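Local coordinates for protein cytochrome P450 (Rhodococcus erythropolis, PDB 3WEC) that hydroxylates the quinoline nitrogen of aurachin alkaloids as a heme-dependent monooxygenase, a step that gives these compounds their antibiotic activity, at residues A220-G223 with L224-L228; D117-T120 with R121-T125; V49-Y52 with T53-D56. All coordinates share one frame; numbering follows the deposited sequence.

Contact 1: residues A220-G223 with L224-L228; sequences APEG and LVRRL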
loop_
_atom_site.group_PDB
_atom_site.type_symbol
_atom_site.label_atom_id
_atom_site.label_comp_id
_atom_site.label_asym_id
_atom_site.label_seq_id
_atom_site.Cartn_x
_atom_site.Cartn_y
_atom_site.Cartn_z
ATOM N N ALA A 220 -7.036 8.219 25.964
ATOM C CA ALA A 220 -6.463 8.393 24.658
ATOM C C ALA A 220 -7.287 9.552 24.140
ATOM O O ALA A 220 -8.495 9.615 24.408
ATOM C CB ALA A 220 -6.705 7.159 23.794
ATOM N N PRO A 221 -6.653 10.502 23.447
ATOM C CA PRO A 221 -7.446 11.506 22.741
ATOM C C PRO A 221 -8.549 10.875 21.878
ATOM O O PRO A 221 -8.504 9.666 21.595
ATOM C CB PRO A 221 -6.402 12.178 21.842
ATOM C CG PRO A 221 -5.153 12.114 22.660
ATOM C CD PRO A 221 -5.212 10.818 23.431
ATOM N N GLU A 222 -9.524 11.695 21.478
ATOM C CA GLU A 222 -10.445 11.357 20.384
ATOM C C GLU A 222 -9.685 10.773 19.181
ATOM O O GLU A 222 -8.645 11.304 18.778
ATOM C CB GLU A 222 -11.210 12.598 19.912
ATOM C CG GLU A 222 -12.145 13.229 20.926
ATOM C CD GLU A 222 -13.393 12.399 21.244
ATOM O OE1 GLU A 222 -13.575 11.290 20.680
ATOM O OE2 GLU A 222 -14.195 12.877 22.085
ATOM N N GLY A 223 -10.187 9.674 18.618
ATOM C CA GLY A 223 -9.515 9.018 17.482
ATOM C C GLY A 223 -9.588 7.503 17.534
ATOM O O GLY A 223 -10.423 6.946 18.240
ATOM N N LEU A 224 -8.667 6.850 16.829
ATOM C CA LEU A 224 -8.843 5.459 16.414
ATOM C C LEU A 224 -8.582 4.493 17.528
ATOM O O LEU A 224 -9.380 3.593 17.733
ATOM C CB LEU A 224 -7.978 5.095 15.178
ATOM C CG LEU A 224 -8.357 3.719 14.604
ATOM C CD1 LEU A 224 -9.790 3.744 14.089
ATOM C CD2 LEU A 224 -7.388 3.241 13.533
ATOM N N VAL A 225 -7.473 4.691 18.254
ATOM C CA VAL A 225 -7.154 3.867 19.419
ATOM C C VAL A 225 -8.330 3.823 20.346
ATOM O O VAL A 225 -8.725 2.751 20.792
ATOM C CB VAL A 225 -5.937 4.371 20.223
ATOM C CG1 VAL A 225 -5.614 3.370 21.312
ATOM C CG2 VAL A 225 -4.744 4.539 19.321
ATOM N N ARG A 226 -8.898 4.983 20.643
ATOM C CA ARG A 226 -9.978 5.008 21.609
ATOM C C ARG A 226 -11.196 4.294 21.005
ATOM O O ARG A 226 -11.786 3.457 21.644
ATOM C CB ARG A 226 -10.319 6.441 22.067
ATOM C CG ARG A 226 -11.206 6.490 23.311
ATOM C CD ARG A 226 -12.026 7.771 23.369
ATOM N NE ARG A 226 -11.405 8.793 24.210
ATOM C CZ ARG A 226 -11.624 10.104 24.086
ATOM N NH1 ARG A 226 -12.437 10.551 23.138
ATOM N NH2 ARG A 226 -11.027 10.980 24.900
ATOM N N ARG A 227 -11.539 4.595 19.758
ATOM C CA ARG A 227 -12.737 4.006 19.156
ATOM C C ARG A 227 -12.654 2.488 18.976
ATOM O O ARG A 227 -13.689 1.839 19.026
ATOM C CB ARG A 227 -13.081 4.679 17.839
ATOM C CG ARG A 227 -13.285 6.154 17.989
ATOM C CD ARG A 227 -14.597 6.601 17.408
ATOM N NE ARG A 227 -14.399 7.785 16.576
ATOM C CZ ARG A 227 -14.162 9.018 17.025
ATOM N NH1 ARG A 227 -13.992 9.996 16.149
ATOM N NH2 ARG A 227 -14.103 9.286 18.337
ATOM N N LEU A 228 -11.440 1.962 18.774
ATOM C CA LEU A 228 -11.171 0.521 18.697
ATOM C C LEU A 228 -11.508 -0.178 20.018
ATOM O O LEU A 228 -12.004 -1.308 20.030
ATOM C CB LEU A 228 -9.698 0.245 18.319
ATOM C CG LEU A 228 -9.343 0.401 16.823
ATOM C CD1 LEU A 228 -7.861 0.235 16.558
ATOM C CD2 LEU A 228 -10.122 -0.543 15.917
#
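The loop A220-G223 curls back over the helix that it leads into, bringing the CA of A220 to 5.8 Å from the CA of R226. G223 sits at the N-cap, and its carbonyl O takes the N-H of R227 at 3.0 Å in a bond lying in the carbonyl plane, the first turn closed by an i to i+4 bond. The phi of G223 is positive, a backbone shape open to glycine but strained for residues that carry a side chain. The side chain of R226 folds back against the loop: CG stands anti to the backbone N (chi1 -166°) and the chain bends at chi3. One face of its guanidinium is thereby laid against the P221 and E222 backbone, with P221 C over its centre and E222 N nearer the rim. CB of R226 meets CB of A220 at 4.1 Å. In the P450 fold this is the junction between helix 194-216 and the short helix 224-230, and A220 and V225 both lean on L214 of the former. E222 joins the two arginines in a salt-bridge network. Its OE1 reaches R227 NH2 at 3.1 Å, lying in the guanidinium plane but at a bent N-H...O angle of 137°, while the carboxylate also forms a salt bridge with R226 NH1, an atom less surely placed. The positive charge of R227 would be expected to favour the ionised carboxylate. R227 CG is pressed tightly against G223 O at 3.0 Å, and R227 NH1 is hydrogen-bonded to the carbonyl O of R121.

Contact 2: residues D117-T120 with R121-T125; sequences DAFT and RSTTT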
loop_
_atom_site.group_PDB
_atom_site.type_symbol
_atom_site.label_atom_id
_atom_site.label_comp_id
_atom_site.label_asym_id
_atom_site.label_seq_id
_atom_site.Cartn_x
_atom_site.Cartn_y
_atom_site.Cartn_z
ATOM N N ASP A 117 -15.679 -0.509 11.474
ATOM C CA ASP A 117 -16.716 0.310 12.133
ATOM C C ASP A 117 -15.989 1.481 12.871
ATOM O O ASP A 117 -16.290 2.670 12.680
ATOM C CB ASP A 117 -17.627 -0.564 13.035
ATOM C CG ASP A 117 -18.612 0.240 13.856
ATOM O OD1 ASP A 117 -18.418 1.463 13.987
ATOM O OD2 ASP A 117 -19.639 -0.329 14.354
ATOM N N ALA A 118 -14.967 1.145 13.651
ATOM C CA ALA A 118 -14.200 2.185 14.324
ATOM C C ALA A 118 -13.457 3.080 13.337
ATOM O O ALA A 118 -13.244 4.269 13.598
ATOM C CB ALA A 118 -13.232 1.562 15.293
ATOM N N PHE A 119 -13.039 2.509 12.220
ATOM C CA PHE A 119 -12.081 3.209 11.349
ATOM C C PHE A 119 -12.796 4.371 10.629
ATOM O O PHE A 119 -12.240 5.467 10.461
ATOM C CB PHE A 119 -11.427 2.297 10.320
ATOM C CG PHE A 119 -10.410 3.011 9.464
ATOM C CD1 PHE A 119 -9.110 3.204 9.937
ATOM C CD2 PHE A 119 -10.722 3.446 8.193
ATOM C CE1 PHE A 119 -8.155 3.866 9.158
ATOM C CE2 PHE A 119 -9.776 4.099 7.394
ATOM C CZ PHE A 119 -8.493 4.322 7.873
ATOM N N THR A 120 -14.030 4.097 10.246
ATOM C CA THR A 120 -14.864 5.028 9.543
ATOM C C THR A 120 -15.260 6.193 10.450
ATOM O O THR A 120 -15.249 7.336 10.032
ATOM C CB THR A 120 -16.112 4.302 9.033
ATOM O OG1 THR A 120 -16.734 3.695 10.159
ATOM C CG2 THR A 120 -15.725 3.184 8.072
ATOM N N ARG A 121 -15.585 5.903 11.697
ATOM C CA ARG A 121 -15.950 6.919 12.657
ATOM C C ARG A 121 -14.811 7.860 12.950
ATOM O O ARG A 121 -15.045 8.983 13.393
ATOM C CB ARG A 121 -16.365 6.269 13.955
ATOM C CG ARG A 121 -17.627 5.463 13.841
ATOM C CD ARG A 121 -17.880 4.703 15.137
ATOM N NE ARG A 121 -19.240 4.204 15.214
ATOM C CZ ARG A 121 -20.308 4.962 15.421
ATOM N NH1 ARG A 121 -20.173 6.284 15.526
ATOM N NH2 ARG A 121 -21.520 4.410 15.497
ATOM N N SER A 122 -13.589 7.384 12.728
ATOM C CA SER A 122 -12.367 8.153 12.927
ATOM C C SER A 122 -11.887 8.771 11.646
ATOM O O SER A 122 -10.784 9.346 11.610
ATOM C CB SER A 122 -11.228 7.236 13.392
ATOM O OG SER A 122 -11.479 6.766 14.691
ATOM N N THR A 123 -12.636 8.584 10.566
ATOM C CA THR A 123 -12.150 9.107 9.269
ATOM C C THR A 123 -13.255 9.855 8.535
ATOM O O THR A 123 -13.321 9.793 7.327
ATOM C CB THR A 123 -11.477 8.011 8.358
ATOM O OG1 THR A 123 -12.378 6.921 8.130
ATOM C CG2 THR A 123 -10.214 7.451 8.982
ATOM N N THR A 124 -14.132 10.535 9.268
ATOM C CA THR A 124 -15.282 11.260 8.653
ATOM C C THR A 124 -14.909 12.686 8.187
ATOM O O THR A 124 -13.800 13.143 8.436
ATOM C CB THR A 124 -16.457 11.428 9.619
ATOM O OG1 THR A 124 -16.094 12.388 10.622
ATOM C CG2 THR A 124 -16.824 10.097 10.255
ATOM N N THR A 125 -15.843 13.395 7.555
ATOM C CA THR A 125 -15.528 14.731 7.029
ATOM C C THR A 125 -15.163 15.739 8.132
ATOM O O THR A 125 -14.671 16.827 7.848
ATOM C CB THR A 125 -16.637 15.289 6.106
ATOM O OG1 THR A 125 -17.910 15.160 6.744
ATOM C CG2 THR A 125 -16.649 14.514 4.789
#
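D117 and R121 run alongside each other in the same direction, with carboxylate and guanidinium 26° from coplanar. OD1 of D117 offers its syn lone pair to NE of R121 at 3.1 Å in a salt bridge, the extended R121 chain passing D117 O; the other oxygen, OD2, is hydrogen-bonded to NE2 of H233. The carbonyl O of A118 receives weak bonds from both N and OG of S122, the hydroxyl at 3.2 Å. F119 is next, and here helix 107-121 of the P450 fold runs out beside the heme, which the F119 side chain touches. With CG anti to the backbone N (chi1 -178°), the ring comes alongside T123, whose CG2 lies over one face, 3.9 Å from the centroid and 19° off the normal, a CH-pi contact. The same threonine closes the helix end with its other branch, OG1 donating to F119 O at 2.8 Å, tilted from the carbonyl plane. L366 of helix 364-381 touches both side chains. T120 O then accepts from T123 N at 2.9 Å, well above its carbonyl plane, and T124 CG2 comes to 3.2 Å from that same oxygen.

Contact 3: residues V49-Y52 with T53-D56; sequences VADY and TSCD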
loop_
_atom_site.group_PDB
_atom_site.type_symbol
_atom_site.label_atom_id
_atom_site.label_comp_id
_atom_site.label_asym_id
_atom_site.label_seq_id
_atom_site.Cartn_x
_atom_site.Cartn_y
_atom_site.Cartn_z
ATOM N N VAL A 49 0.206 -13.841 -12.085
ATOM C CA VAL A 49 -1.013 -13.628 -12.878
ATOM C C VAL A 49 -1.049 -12.197 -13.434
ATOM O O VAL A 49 -0.899 -11.237 -12.664
ATOM C CB VAL A 49 -2.285 -13.896 -12.036
ATOM C CG1 VAL A 49 -3.539 -13.496 -12.807
ATOM C CG2 VAL A 49 -2.369 -15.358 -11.633
ATOM N N ALA A 50 -1.259 -12.060 -14.756
ATOM C CA ALA A 50 -0.995 -10.784 -15.445
ATOM C C ALA A 50 -2.205 -10.059 -16.082
ATOM O O ALA A 50 -2.171 -8.837 -16.284
ATOM C CB ALA A 50 0.126 -10.972 -16.477
ATOM N N ASP A 51 -3.260 -10.812 -16.400
ATOM C CA ASP A 51 -4.398 -10.251 -17.101
ATOM C C ASP A 51 -5.466 -9.713 -16.177
ATOM O O ASP A 51 -5.844 -10.371 -15.213
ATOM C CB ASP A 51 -5.018 -11.294 -18.057
ATOM C CG ASP A 51 -5.471 -12.559 -17.333
ATOM O OD1 ASP A 51 -6.646 -12.948 -17.501
ATOM O OD2 ASP A 51 -4.644 -13.157 -16.598
ATOM N N TYR A 52 -5.979 -8.528 -16.508
ATOM C CA TYR A 52 -7.124 -7.959 -15.792
ATOM C C TYR A 52 -8.138 -9.007 -15.321
ATOM O O TYR A 52 -8.389 -9.126 -14.122
ATOM C CB TYR A 52 -7.873 -6.883 -16.608
ATOM C CG TYR A 52 -9.024 -6.230 -15.815
ATOM C CD1 TYR A 52 -8.753 -5.393 -14.718
ATOM C CD2 TYR A 52 -10.379 -6.457 -16.157
ATOM C CE1 TYR A 52 -9.778 -4.806 -13.979
ATOM C CE2 TYR A 52 -11.416 -5.867 -15.422
ATOM C CZ TYR A 52 -11.100 -5.037 -14.337
ATOM O OH TYR A 52 -12.089 -4.443 -13.600
ATOM N N THR A 53 -8.710 -9.772 -16.236
ATOM C CA THR A 53 -9.874 -10.578 -15.843
ATOM C C THR A 53 -9.553 -11.614 -14.760
ATOM O O THR A 53 -10.269 -11.683 -13.762
ATOM C CB THR A 53 -10.635 -11.196 -17.034
ATOM O OG1 THR A 53 -10.779 -10.214 -18.067
ATOM C CG2 THR A 53 -12.029 -11.652 -16.595
ATOM N N SER A 54 -8.462 -12.373 -14.938
ATOM C CA SER A 54 -8.017 -13.382 -13.941
ATOM C C SER A 54 -7.595 -12.732 -12.627
ATOM O O SER A 54 -7.877 -13.261 -11.544
ATOM C CB SER A 54 -6.869 -14.256 -14.480
ATOM O OG SER A 54 -7.139 -14.768 -15.789
ATOM N N CYS A 55 -6.900 -11.594 -12.725
ATOM C CA CYS A 55 -6.521 -10.808 -11.524
ATOM C C CYS A 55 -7.746 -10.508 -10.647
ATOM O O CYS A 55 -7.724 -10.789 -9.434
ATOM C CB CYS A 55 -5.837 -9.502 -11.918
ATOM S SG CYS A 55 -4.071 -9.608 -12.321
ATOM N N ASP A 56 -8.800 -9.949 -11.259
ATOM C CA ASP A 56 -10.041 -9.610 -10.556
ATOM C C ASP A 56 -10.606 -10.877 -9.988
ATOM O O ASP A 56 -10.881 -10.973 -8.802
ATOM C CB ASP A 56 -11.080 -8.961 -11.492
ATOM C CG ASP A 56 -12.475 -8.881 -10.863
ATOM O OD1 ASP A 56 -12.911 -7.788 -10.461
ATOM O OD2 ASP A 56 -13.137 -9.920 -10.745
#
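Hydrogen bonds between the D51 side chain and S54 carry the polar part of this contact. OD1 of D51 grips the serine twice: OG donates to it at 2.5 Å on the syn lone pair, and the backbone N of S54 donates at 3.2 Å from above the carboxylate plane. The second bond is fairly straight, with an N-H...O angle of 155°. D51 can reach over the helix end because its CG is lodged between its own backbone N and carbonyl carbon (chi1 58°), while S54 OG turns back beside its own backbone N to meet the same oxygen. Two acceptances by one carboxylate oxygen fix the rotation of the group. The helix N-terminus would probably stabilise its negative charge, although a second acid, E334, touches the same side chain.

Backbone bonds continue the turn. C55 N donates to D51 O at 3.0 Å, and D56 N to Y52 O at the same length.

Apolar contacts fill the inner side. V49 CG1 meets S54 CB at 3.8 Å and C55 SG at 4.0 Å, and the sulfur also lies close to the carbonyl O of V49 and of D51. V324 and V326 of strand 323-326 touch V49 and C55 respectively.

The polar ends of Y52 and D56 share one partner: R356 makes a salt bridge with D56 OD1 and a hydrogen bond with Y52 OH, tying the first turn of the helix to the loop that carries that arginine. The whole is an Asp N-cap at the junction where strand 47-49 of the mixed sheet gives way to helix 52-60, in the beta-rich part of the P450 fold.

Along the chain contact 3 comes first, then contact 2 and then contact 1, with no overlap between them. Contacts 1 and 2 are neighbours, with centres 10 Å apart, where helix 224-230 packs on the end of helix 107-121; S122 OG packs on L224 CA there. Contact 3 lies where strand 47-49 leaves the mixed sheet, its centre about 39 Å from that of contact 1 and about 32 Å from that of contact 2; contacts 1 and 3 lie on opposite sides of the chain's centre. Of the three, contact 2 reaches the heme through F119, and contact 1 packs against that helix end through L224, on F119, and R227, on A118.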